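PDB 4CW4: beta-ketoacyl-[acyl-carrier-protein] synthase FabY, which condenses acetyl-CoA with malonyl-ACP, releasing carbon dioxide, to make the acetoacetyl-ACP primer that starts fatty acid synthesis. Local coordinates for residues V532-S537 with S546-S551; A433-A438 with I488-T493; D391-A396 with A415-S420; A287-N292 with A482-L487; P467-K472 with I498-K503. All coordinates share one frame; numbering follows the deposited sequence.

Contact 1. Residues V532-S537 with S546-S551; sequences VCFINS and SGVVLS
The antiparallel beta hairpin of strands 532-539 and 543-550 belongs to the C-terminal half of the thiolase fold. Two hydrogen-bonded pairs stitch it together. C533 N and V549 O meet at 2.9 Å in a nearly straight bond (167°), which V549 N returns to C533 O. I535 N gives to G547 O at 2.9 Å, and G547 N gives to I535 O. On its other edge, V532 pairs with A433 and F435, F534 with F435 and H437, and N536 with H437, while N536 O takes Q486 NE2. C533, I535 and V549 turn to helix 482-496; V549 CG2 and I535 CG1 cross obliquely there at 3.9 Å. V532, F534, V548 and L550 share the opposite face with the pair N536 and S546, and V532 CG2 lies 4.0 Å from L550 CD2. F534 and V548 both lean on helix 409-425. The polar end of that face is well bonded: N536 ND2 to E450 OE2, N536 OD1 also to N410 ND2, and S546 OG to T413 OG1 as well. S546 OG gives its proton to N536 OD1 at 2.8 Å, approaching in the plane of the amide carbonyl.

Contact 2. Residues A433-A438 with I488-T493; sequences ASFVHA and ISALGT
Water 1, lying among buried side chains, is the best-held polar atom, gripped by three of them. H437 NE2 stands 2.8 Å from the water oxygen, which lies at the ring edge in the imidazole plane. S489 OG is at 2.8 Å from the same oxygen, and the water donates to T493 OG1, also at 2.8 Å. T493 OG1 has a second partner in I498 O, so this hydroxyl ties the water to the chain that leaves the helix. Since S489 and T493 are one helical turn apart, both hydroxyls reach the water from the same flank of helix 482-496, and the water bridges them to strand 434-437 where no direct hydrogen bond joins the two segments. The H437 ring also rests against helix side chains: CD2 lies 3.8 Å from A490 CB, while CE1 is 3.5 Å from S489 OG, which sits at the ring edge. With chi1 at -108°, between staggered positions, the ring turns NE2 toward water 1. F435 takes the crowded position between its backbone N and carbonyl carbon (chi1 68°), and its ring runs tip to tip against T493, with CZ 3.7 Å from T493 CG2. A490 CB lies 4.2 Å from F435 CZ. The strand and helix axes run 151° apart. This is the packing of a core strand of the C-terminal half of the thiolase fold against one of its buried helices, with H437 two residues before H439, a predicted catalytic histidine.

Contact 3. Residues D391-A396 with A415-S420; sequences DVFINA and AKAVAS
D391 comes first along strand 391-394, its carboxylate directed at the last turn of segment 415-420. D391 OD2 accepts from water 2 at 2.8 Å, and the water also donates to S420 OG, so the acid is joined to the helix through solvent; its stronger tie is a salt bridge to R633 of the second subunit. S420 OG, in the crowded position between its backbone N and carbonyl carbon (chi1 73°), turns back to give its proton to A417 O at 2.7 Å. F393 carries most of the packing. With CG anti to the carbonyl carbon, its ring lies across the K416 side chain at about a right angle. K416 CB sits over one face, 3.9 Å from the ring centroid in a CH-pi contact, and the bend at chi3 (71°) folds K416 CE back to 3.5 Å from F393 CD1. On the other flank F393 CE2 comes to 3.6 Å from S420 OG, at the ring edge. N395 follows beyond the strand: its OD1 is 2.7 Å from water 3, which can donate to it but has other acceptors nearby. The same water accepts from K416 NZ at 2.8 Å, while N395 ND2 bonds to V276 O of the second subunit. K416 NZ forms a salt bridge with D220 of the second subunit. The chemistry is that of a dimer interface: aromatic packing fixes the aliphatic part of K416, and the charged ends of D391 and K416 each pair with an opposite charge of the second subunit as well as with water, which would favour their ionised forms.

Contact 4. Residues A287-N292 with A482-L487; sequences ATFLYN and ASADQL
F289 leaves helix 288-292 with CG anti to its backbone N (chi1 166°) and runs straight into helix 482-487. Its CB meets S483 OG at 3.2 Å, a tight approach close to the ring plane. CG touches A484 CB at 3.6 Å, and that methyl lies over one face of the ring, offset toward the rim in a CH-pi contact. Farther out, CD2 approaches the helix backbone, 3.4 Å from A484 N. At the tip, CE2 packs on L487 CD2 at 3.7 Å, with CZ at nearly the same distance; the leucine comes in at the ring edge, and the two side chains cross at about a right angle. S483 OG, held in the crowded position between its backbone N and carbonyl carbon, also accepts a weak, bent hydrogen bond from L290 N at 3.2 Å (128° at the proton). Near the start of helix 482-487, S483 N donates to water 4 at 2.9 Å, and F289 N does so weakly. Helix 288-301 starts two residues after C286, the inferred active-site cysteine, with A287 at the N-cap. As in other thiolase-fold enzymes, these two buried helices, one from each half, meet in the middle layer, their axes here 76° apart. Strand 307-314 touches F289 through V310 and N312, and hairpin strands 532-539 and 543-550 cover L290, S483 and L487.

Contact 5. Residues P467-K472 with I498-K503; sequences PVTAVK and ILPGIK
The loop that follows helix 482-496 passes beside strand 466-469, a parallel strand of the C-terminal half of the thiolase fold, and is fastened to its end. T469 makes the direct link: its OG1, anti to the backbone N (chi1 -172°), gives its proton to P500 O at 2.7 Å, from a point above the carbonyl plane. One residue on, water 5 replaces the direct bond. It accepts from A470 N at 3.0 Å and donates to G501 O at 2.9 Å, with a weak bond to A470 O, so backbone polar groups of both segments share one solvent molecule. Apolar groups close the two ends. L499 straddles the strand side chains: its CD2 reaches P467 CB at 3.6 Å, while its CD1 lies 3.7 Å from T469 CB, the leucine and threonine sliding past each other in opposite directions. At the far end I502 CD1 bears on A470 CB at 3.9 Å. Strand 434-437 flanks strand 466-469 through F435, which packs on P467 and L499, and H437, which touches T469. From helix 482-496, T493 packs on P500, and I519 of strand 517-519 meets V468 and I502.

All five contacts lie within the ketosynthase region. Contact 4 closes a loop from 287 to 487 that encloses contact 3; contacts 2 and 5 cross contact 4 and each other, and contact 1 comes last. Among the five, contact 1 lies between the others, its centre about 7 Å from that of contact 2 and 10 Å from those of contacts 3 and 4. Strands 466-469, 434-437, 532-539, 543-550 and 387-394 are neighbours in that order, so contacts 5, 2, 1 and 3 follow across them, the outer two centres about 22 Å apart. Helix 482-496 serves contacts 2 and 4, linking this sheet to helix 288-301, which follows C286, while contact 3 faces the second subunit.

Contact 1. Residues V532-S537 with S546-S551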
# COMPACT_ATOMS: atom_id res chain seq x y z
N VAL A 532 11.17 23.34 -16.91
CA VAL A 532 10.52 22.85 -15.71
C VAL A 532 9.19 22.22 -16.06
O VAL A 532 8.42 22.79 -16.83
CB VAL A 532 10.25 24.00 -14.73
CG1 VAL A 532 9.46 23.52 -13.49
CG2 VAL A 532 11.55 24.65 -14.34
N CYS A 533 8.92 21.04 -15.49
CA CYS A 533 7.61 20.42 -15.63
C CYS A 533 6.96 20.21 -14.27
O CYS A 533 7.61 19.72 -13.33
CB CYS A 533 7.70 19.06 -16.32
SG CYS A 533 6.08 18.31 -16.64
N PHE A 534 5.68 20.56 -14.19
CA PHE A 534 4.85 20.25 -13.04
C PHE A 534 4.00 19.03 -13.38
O PHE A 534 3.16 19.07 -14.29
CB PHE A 534 3.98 21.44 -12.71
CG PHE A 534 4.77 22.68 -12.41
CD1 PHE A 534 5.42 22.80 -11.20
CD2 PHE A 534 4.90 23.69 -13.34
CE1 PHE A 534 6.16 23.92 -10.91
CE2 PHE A 534 5.65 24.80 -13.06
CZ PHE A 534 6.28 24.92 -11.84
N ILE A 535 4.24 17.94 -12.66
CA ILE A 535 3.47 16.70 -12.81
C ILE A 535 2.29 16.76 -11.84
O ILE A 535 2.50 16.90 -10.63
CB ILE A 535 4.32 15.47 -12.46
CG1 ILE A 535 5.67 15.44 -13.20
CG2 ILE A 535 3.53 14.20 -12.73
CD1 ILE A 535 5.59 15.42 -14.67
N ASN A 536 1.07 16.68 -12.36
CA ASN A 536 -0.11 16.79 -11.52
C ASN A 536 -0.92 15.50 -11.48
O ASN A 536 -1.14 14.86 -12.51
CB ASN A 536 -1.00 17.94 -11.98
CG ASN A 536 -1.96 18.38 -10.88
OD1 ASN A 536 -1.58 18.44 -9.70
ND2 ASN A 536 -3.22 18.60 -11.23
N SER A 537 -1.35 15.12 -10.29
CA SER A 537 -2.03 13.84 -10.12
C SER A 537 -3.00 13.84 -8.95
O SER A 537 -2.88 14.59 -7.97
CB SER A 537 -1.01 12.72 -9.93
OG SER A 537 -1.59 11.43 -10.05
N SER A 546 1.53 16.97 -6.54
CA SER A 546 2.19 17.65 -7.65
C SER A 546 3.69 17.58 -7.47
O SER A 546 4.21 17.79 -6.37
CB SER A 546 1.76 19.12 -7.75
OG SER A 546 0.35 19.23 -7.83
N GLY A 547 4.39 17.23 -8.55
CA GLY A 547 5.84 17.13 -8.53
C GLY A 547 6.53 18.16 -9.41
O GLY A 547 5.97 18.58 -10.43
N VAL A 548 7.76 18.51 -9.03
CA VAL A 548 8.57 19.46 -9.78
C VAL A 548 9.77 18.75 -10.39
O VAL A 548 10.58 18.14 -9.67
CB VAL A 548 9.06 20.61 -8.87
CG1 VAL A 548 9.87 21.62 -9.67
CG2 VAL A 548 7.89 21.29 -8.19
N VAL A 549 9.90 18.83 -11.71
CA VAL A 549 11.00 18.22 -12.43
C VAL A 549 11.74 19.30 -13.20
O VAL A 549 11.13 20.10 -13.91
CB VAL A 549 10.49 17.15 -13.44
CG1 VAL A 549 11.66 16.32 -13.98
CG2 VAL A 549 9.42 16.27 -12.83
N LEU A 550 13.06 19.33 -13.04
CA LEU A 550 13.94 20.27 -13.73
C LEU A 550 14.63 19.57 -14.89
O LEU A 550 14.94 18.39 -14.81
CB LEU A 550 15.01 20.79 -12.77
CG LEU A 550 14.54 21.33 -11.42
CD1 LEU A 550 15.74 21.82 -10.60
CD2 LEU A 550 13.50 22.43 -11.61
N SER A 551 14.88 20.32 -15.97
CA SER A 551 15.54 19.77 -17.13
C SER A 551 17.00 19.42 -16.86
O SER A 551 17.60 19.94 -15.91
CB SER A 551 15.53 20.81 -18.27
OG SER A 551 16.36 21.90 -17.92

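Contact 2. Residues A433-A438 with I488-T493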
# COMPACT_ATOMS: atom_id res chain seq x y z
N ALA A 433 9.02 29.19 -19.35
CA ALA A 433 9.69 27.95 -19.70
C ALA A 433 9.26 26.80 -18.81
O ALA A 433 10.06 25.92 -18.50
CB ALA A 433 11.20 28.14 -19.65
N SER A 434 8.00 26.80 -18.40
CA SER A 434 7.45 25.66 -17.67
C SER A 434 6.19 25.13 -18.35
O SER A 434 5.53 25.86 -19.10
CB SER A 434 7.18 26.00 -16.19
OG SER A 434 5.98 26.72 -16.02
N PHE A 435 5.89 23.86 -18.11
CA PHE A 435 4.69 23.23 -18.63
C PHE A 435 4.10 22.30 -17.58
O PHE A 435 4.76 21.95 -16.59
CB PHE A 435 4.94 22.53 -19.98
CG PHE A 435 5.83 21.30 -19.93
CD1 PHE A 435 7.19 21.39 -19.65
CD2 PHE A 435 5.30 20.04 -20.24
CE1 PHE A 435 7.99 20.24 -19.65
CE2 PHE A 435 6.10 18.91 -20.23
CZ PHE A 435 7.44 19.01 -19.94
N VAL A 436 2.85 21.92 -17.80
CA VAL A 436 2.13 21.06 -16.87
C VAL A 436 1.78 19.75 -17.55
O VAL A 436 1.20 19.71 -18.64
CB VAL A 436 0.81 21.73 -16.40
CG1 VAL A 436 0.03 20.79 -15.46
CG2 VAL A 436 1.07 23.07 -15.74
N HIS A 437 2.17 18.66 -16.91
CA HIS A 437 1.63 17.34 -17.23
C HIS A 437 0.37 17.19 -16.40
O HIS A 437 0.40 16.84 -15.22
CB HIS A 437 2.65 16.24 -16.93
CG HIS A 437 3.22 15.64 -18.17
ND1 HIS A 437 2.55 14.68 -18.88
CD2 HIS A 437 4.35 15.93 -18.88
CE1 HIS A 437 3.23 14.39 -19.97
NE2 HIS A 437 4.33 15.13 -19.99
N ALA A 438 -0.75 17.50 -17.05
CA ALA A 438 -2.03 17.48 -16.38
C ALA A 438 -2.43 16.07 -16.04
O ALA A 438 -2.11 15.13 -16.75
CB ALA A 438 -3.10 18.09 -17.25
N ILE A 488 7.87 10.29 -17.14
CA ILE A 488 8.76 9.80 -18.17
C ILE A 488 8.50 10.52 -19.49
O ILE A 488 9.44 10.86 -20.21
CB ILE A 488 8.69 8.27 -18.26
CG1 ILE A 488 9.50 7.69 -17.09
CG2 ILE A 488 9.22 7.77 -19.59
CD1 ILE A 488 9.40 6.23 -16.97
N SER A 489 7.23 10.79 -19.80
CA SER A 489 6.93 11.59 -20.98
C SER A 489 7.58 12.97 -20.88
O SER A 489 8.14 13.47 -21.86
CB SER A 489 5.44 11.73 -21.18
OG SER A 489 5.21 12.58 -22.29
N ALA A 490 7.52 13.57 -19.69
CA ALA A 490 8.13 14.89 -19.48
C ALA A 490 9.60 14.88 -19.88
O ALA A 490 10.11 15.85 -20.45
CB ALA A 490 7.98 15.34 -18.04
N LEU A 491 10.29 13.79 -19.58
CA LEU A 491 11.71 13.72 -19.86
C LEU A 491 11.96 13.76 -21.35
O LEU A 491 12.98 14.25 -21.81
CB LEU A 491 12.31 12.45 -19.27
CG LEU A 491 12.13 12.27 -17.75
CD1 LEU A 491 12.90 11.05 -17.28
CD2 LEU A 491 12.56 13.54 -16.99
N GLY A 492 11.02 13.21 -22.10
CA GLY A 492 11.08 13.23 -23.55
C GLY A 492 10.93 14.64 -24.10
O GLY A 492 11.59 15.01 -25.07
N THR A 493 10.03 15.43 -23.51
CA THR A 493 9.93 16.84 -23.90
C THR A 493 11.26 17.57 -23.68
O THR A 493 11.67 18.36 -24.53
CB THR A 493 8.76 17.54 -23.17
OG1 THR A 493 7.54 16.98 -23.65
CG2 THR A 493 8.76 19.07 -23.39
O HOH W 1 5.72 15.33 -22.41

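Contact 3. Residues D391-A396 with A415-S420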
# COMPACT_ATOMS: atom_id res chain seq x y z
N ASP A 391 10.89 18.46 -5.52
CA ASP A 391 9.82 18.43 -4.54
C ASP A 391 8.65 17.67 -5.08
O ASP A 391 8.38 17.67 -6.30
CB ASP A 391 9.32 19.84 -4.22
CG ASP A 391 10.07 20.51 -3.06
OD1 ASP A 391 10.16 19.95 -1.93
OD2 ASP A 391 10.58 21.62 -3.30
N VAL A 392 7.92 17.06 -4.15
CA VAL A 392 6.56 16.61 -4.36
C VAL A 392 5.75 17.07 -3.18
O VAL A 392 6.13 16.87 -2.02
CB VAL A 392 6.48 15.06 -4.45
CG1 VAL A 392 5.01 14.58 -4.43
CG2 VAL A 392 7.20 14.55 -5.71
N PHE A 393 4.62 17.69 -3.47
CA PHE A 393 3.68 18.12 -2.45
C PHE A 393 2.40 17.32 -2.53
O PHE A 393 1.86 17.08 -3.61
CB PHE A 393 3.42 19.61 -2.57
CG PHE A 393 4.66 20.43 -2.35
CD1 PHE A 393 5.23 20.54 -1.08
CD2 PHE A 393 5.29 21.05 -3.40
CE1 PHE A 393 6.39 21.26 -0.90
CE2 PHE A 393 6.45 21.78 -3.21
CZ PHE A 393 7.00 21.89 -1.96
N ILE A 394 1.94 16.90 -1.35
CA ILE A 394 0.78 16.05 -1.20
C ILE A 394 -0.16 16.69 -0.19
O ILE A 394 0.25 17.06 0.91
CB ILE A 394 1.21 14.67 -0.66
CG1 ILE A 394 2.04 13.92 -1.73
CG2 ILE A 394 0.00 13.85 -0.24
CD1 ILE A 394 2.75 12.65 -1.22
N ASN A 395 -1.43 16.82 -0.56
CA ASN A 395 -2.44 17.42 0.30
C ASN A 395 -3.78 16.72 0.08
O ASN A 395 -4.20 16.52 -1.06
CB ASN A 395 -2.62 18.91 -0.00
CG ASN A 395 -1.39 19.72 0.37
OD1 ASN A 395 -0.49 19.92 -0.46
ND2 ASN A 395 -1.34 20.17 1.62
N ALA A 396 -4.45 16.39 1.18
CA ALA A 396 -5.77 15.77 1.14
C ALA A 396 -6.83 16.87 0.96
O ALA A 396 -6.51 18.04 0.77
CB ALA A 396 -6.01 14.94 2.40
N ALA A 415 -0.18 24.87 -6.15
CA ALA A 415 0.33 26.16 -5.70
C ALA A 415 1.70 25.99 -5.06
O ALA A 415 2.64 26.74 -5.37
CB ALA A 415 -0.63 26.82 -4.73
N LYS A 416 1.83 25.03 -4.14
CA LYS A 416 3.11 24.84 -3.46
C LYS A 416 4.20 24.41 -4.45
O LYS A 416 5.36 24.80 -4.33
CB LYS A 416 3.01 23.81 -2.33
CG LYS A 416 2.18 24.27 -1.15
CD LYS A 416 2.14 23.21 -0.07
CE LYS A 416 3.47 23.08 0.63
NZ LYS A 416 3.48 22.04 1.69
N ALA A 417 3.81 23.59 -5.43
CA ALA A 417 4.79 23.13 -6.42
C ALA A 417 5.35 24.31 -7.23
O ALA A 417 6.57 24.44 -7.42
CB ALA A 417 4.17 22.07 -7.35
N VAL A 418 4.45 25.15 -7.72
CA VAL A 418 4.86 26.32 -8.48
C VAL A 418 5.74 27.25 -7.62
O VAL A 418 6.81 27.69 -8.07
CB VAL A 418 3.65 27.04 -9.09
CG1 VAL A 418 4.09 28.30 -9.82
CG2 VAL A 418 2.93 26.11 -10.08
N ALA A 419 5.34 27.52 -6.38
CA ALA A 419 6.12 28.39 -5.52
C ALA A 419 7.52 27.81 -5.32
O ALA A 419 8.51 28.55 -5.31
CB ALA A 419 5.44 28.58 -4.17
N SER A 420 7.61 26.49 -5.16
CA SER A 420 8.90 25.87 -4.90
C SER A 420 9.81 26.03 -6.11
O SER A 420 11.01 26.27 -5.97
CB SER A 420 8.75 24.40 -4.50
OG SER A 420 8.40 23.59 -5.60
O HOH W 2 10.87 22.37 -6.02
O HOH W 3 1.94 19.95 0.76

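Contact 4. Residues A287-N292 with A482-L487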
# COMPACT_ATOMS: atom_id res chain seq x y z
N ALA A 287 -2.55 8.96 -7.56
CA ALA A 287 -1.34 9.78 -7.38
C ALA A 287 -0.16 9.02 -6.80
O ALA A 287 0.86 9.59 -6.45
CB ALA A 287 -1.65 10.98 -6.54
N THR A 288 -0.30 7.70 -6.71
CA THR A 288 0.66 6.85 -6.01
C THR A 288 2.13 7.06 -6.40
O THR A 288 2.99 7.13 -5.52
CB THR A 288 0.24 5.37 -6.16
OG1 THR A 288 -0.86 5.10 -5.29
CG2 THR A 288 1.36 4.40 -5.84
N PHE A 289 2.46 7.14 -7.69
CA PHE A 289 3.87 7.24 -8.01
C PHE A 289 4.51 8.47 -7.38
O PHE A 289 5.63 8.40 -6.92
CB PHE A 289 4.13 7.19 -9.52
CG PHE A 289 5.52 7.63 -9.88
CD1 PHE A 289 6.59 6.76 -9.74
CD2 PHE A 289 5.76 8.91 -10.32
CE1 PHE A 289 7.85 7.16 -10.06
CE2 PHE A 289 7.04 9.31 -10.63
CZ PHE A 289 8.08 8.44 -10.50
N LEU A 290 3.79 9.58 -7.36
CA LEU A 290 4.32 10.79 -6.75
C LEU A 290 4.49 10.61 -5.24
O LEU A 290 5.39 11.20 -4.66
CB LEU A 290 3.45 12.01 -7.08
CG LEU A 290 3.49 12.50 -8.54
CD1 LEU A 290 2.64 13.75 -8.71
CD2 LEU A 290 4.92 12.78 -8.96
N TYR A 291 3.64 9.81 -4.59
CA TYR A 291 3.85 9.50 -3.19
C TYR A 291 5.16 8.72 -2.96
O TYR A 291 5.93 9.02 -2.04
CB TYR A 291 2.66 8.71 -2.63
CG TYR A 291 1.37 9.49 -2.40
CD1 TYR A 291 0.89 10.42 -3.30
CD2 TYR A 291 0.60 9.25 -1.28
CE1 TYR A 291 -0.29 11.10 -3.07
CE2 TYR A 291 -0.58 9.91 -1.06
CZ TYR A 291 -1.02 10.84 -1.96
OH TYR A 291 -2.20 11.53 -1.75
N ASN A 292 5.43 7.74 -3.82
CA ASN A 292 6.70 7.03 -3.76
C ASN A 292 7.86 8.01 -4.06
O ASN A 292 8.92 7.94 -3.45
CB ASN A 292 6.73 5.88 -4.78
CG ASN A 292 6.02 4.63 -4.28
OD1 ASN A 292 5.95 4.36 -3.08
ND2 ASN A 292 5.52 3.85 -5.22
N ALA A 482 0.31 5.93 -13.00
CA ALA A 482 -0.11 7.03 -13.86
C ALA A 482 0.88 8.20 -13.87
O ALA A 482 1.25 8.71 -14.92
CB ALA A 482 -1.47 7.52 -13.46
N SER A 483 1.32 8.65 -12.71
CA SER A 483 2.20 9.80 -12.66
C SER A 483 3.63 9.47 -13.03
O SER A 483 4.39 10.37 -13.32
CB SER A 483 2.08 10.56 -11.33
OG SER A 483 2.26 9.71 -10.20
N ALA A 484 3.99 8.19 -13.08
CA ALA A 484 5.26 7.79 -13.68
C ALA A 484 5.18 7.89 -15.22
O ALA A 484 6.11 8.33 -15.86
CB ALA A 484 5.65 6.37 -13.26
N ASP A 485 4.07 7.47 -15.82
CA ASP A 485 3.86 7.70 -17.25
C ASP A 485 4.03 9.19 -17.58
O ASP A 485 4.61 9.57 -18.60
CB ASP A 485 2.45 7.26 -17.70
CG ASP A 485 2.24 5.75 -17.65
OD1 ASP A 485 3.22 4.97 -17.75
OD2 ASP A 485 1.05 5.36 -17.55
N GLN A 486 3.48 10.05 -16.72
CA GLN A 486 3.63 11.50 -16.88
C GLN A 486 5.09 11.94 -16.80
O GLN A 486 5.59 12.66 -17.68
CB GLN A 486 2.79 12.27 -15.85
CG GLN A 486 1.29 12.08 -15.97
CD GLN A 486 0.56 12.70 -14.77
OE1 GLN A 486 0.59 12.17 -13.66
NE2 GLN A 486 -0.08 13.81 -14.98
N LEU A 487 5.77 11.56 -15.73
CA LEU A 487 7.17 11.95 -15.52
C LEU A 487 8.04 11.51 -16.69
O LEU A 487 8.82 12.29 -17.21
CB LEU A 487 7.70 11.38 -14.20
CG LEU A 487 9.20 11.66 -13.94
CD1 LEU A 487 9.50 13.12 -14.05
CD2 LEU A 487 9.68 11.12 -12.58
O HOH W 4 0.26 7.77 -10.15

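Contact 5. Residues P467-K472 with I498-K503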
# COMPACT_ATOMS: atom_id res chain seq x y z
N PRO A 467 1.63 25.99 -21.01
CA PRO A 467 1.40 24.80 -21.85
C PRO A 467 1.02 23.59 -21.02
O PRO A 467 1.64 23.28 -19.98
CB PRO A 467 2.75 24.60 -22.56
CG PRO A 467 3.44 25.93 -22.44
CD PRO A 467 3.01 26.48 -21.13
N VAL A 468 -0.01 22.90 -21.51
CA VAL A 468 -0.57 21.72 -20.86
C VAL A 468 -0.56 20.53 -21.82
O VAL A 468 -0.94 20.64 -22.98
CB VAL A 468 -2.04 21.99 -20.40
CG1 VAL A 468 -2.69 20.74 -19.83
CG2 VAL A 468 -2.10 23.12 -19.40
N THR A 469 -0.13 19.38 -21.31
CA THR A 469 -0.17 18.13 -22.04
C THR A 469 -0.81 17.05 -21.15
O THR A 469 -0.89 17.23 -19.94
CB THR A 469 1.25 17.74 -22.52
OG1 THR A 469 1.20 16.60 -23.40
CG2 THR A 469 2.19 17.47 -21.36
N ALA A 470 -1.30 15.98 -21.77
CA ALA A 470 -2.07 14.96 -21.05
C ALA A 470 -1.76 13.55 -21.57
O ALA A 470 -2.29 13.10 -22.57
CB ALA A 470 -3.56 15.26 -21.16
N VAL A 471 -0.85 12.87 -20.88
CA VAL A 471 -0.32 11.61 -21.36
C VAL A 471 -1.41 10.53 -21.45
O VAL A 471 -1.29 9.61 -22.25
CB VAL A 471 0.85 11.12 -20.48
CG1 VAL A 471 0.33 10.54 -19.16
CG2 VAL A 471 1.73 10.13 -21.23
N LYS A 472 -2.47 10.65 -20.64
CA LYS A 472 -3.52 9.62 -20.63
C LYS A 472 -4.29 9.57 -21.95
O LYS A 472 -4.96 8.58 -22.24
CB LYS A 472 -4.49 9.82 -19.46
CG LYS A 472 -3.85 9.62 -18.08
CD LYS A 472 -4.83 9.89 -16.95
CE LYS A 472 -4.19 9.75 -15.57
NZ LYS A 472 -3.05 10.69 -15.37
N ILE A 498 9.65 18.78 -27.82
CA ILE A 498 8.30 18.64 -28.35
C ILE A 498 7.34 18.41 -27.19
O ILE A 498 7.58 17.54 -26.35
CB ILE A 498 8.17 17.42 -29.31
CG1 ILE A 498 9.13 17.56 -30.50
CG2 ILE A 498 6.74 17.25 -29.79
CD1 ILE A 498 9.34 16.28 -31.26
N LEU A 499 6.27 19.21 -27.16
CA LEU A 499 5.17 19.04 -26.22
C LEU A 499 4.05 18.25 -26.88
O LEU A 499 3.44 18.73 -27.84
CB LEU A 499 4.62 20.38 -25.78
CG LEU A 499 3.53 20.34 -24.71
CD1 LEU A 499 4.13 19.96 -23.37
CD2 LEU A 499 2.84 21.68 -24.65
N PRO A 500 3.75 17.03 -26.38
CA PRO A 500 2.77 16.22 -27.11
C PRO A 500 1.37 16.84 -27.06
O PRO A 500 0.95 17.33 -26.02
CB PRO A 500 2.79 14.88 -26.39
CG PRO A 500 4.08 14.86 -25.66
CD PRO A 500 4.34 16.28 -25.27
N GLY A 501 0.69 16.87 -28.20
CA GLY A 501 -0.68 17.34 -28.24
C GLY A 501 -1.65 16.34 -27.63
O GLY A 501 -1.31 15.19 -27.40
N ILE A 502 -2.87 16.80 -27.39
CA ILE A 502 -3.97 15.91 -27.00
C ILE A 502 -4.68 15.56 -28.31
O ILE A 502 -5.65 16.21 -28.71
CB ILE A 502 -4.92 16.56 -25.98
CG1 ILE A 502 -4.12 17.16 -24.81
CG2 ILE A 502 -5.94 15.52 -25.51
CD1 ILE A 502 -4.97 17.82 -23.75
N LYS A 503 -4.17 14.55 -29.01
CA LYS A 503 -4.57 14.34 -30.40
C LYS A 503 -5.94 13.71 -30.55
O LYS A 503 -6.51 13.71 -31.64
CB LYS A 503 -3.51 13.53 -31.15
CG LYS A 503 -2.21 14.25 -31.23
CD LYS A 503 -1.15 13.46 -31.98
CE LYS A 503 0.12 14.22 -31.92
NZ LYS A 503 1.25 13.33 -31.65
O HOH W 5 -1.31 14.72 -24.52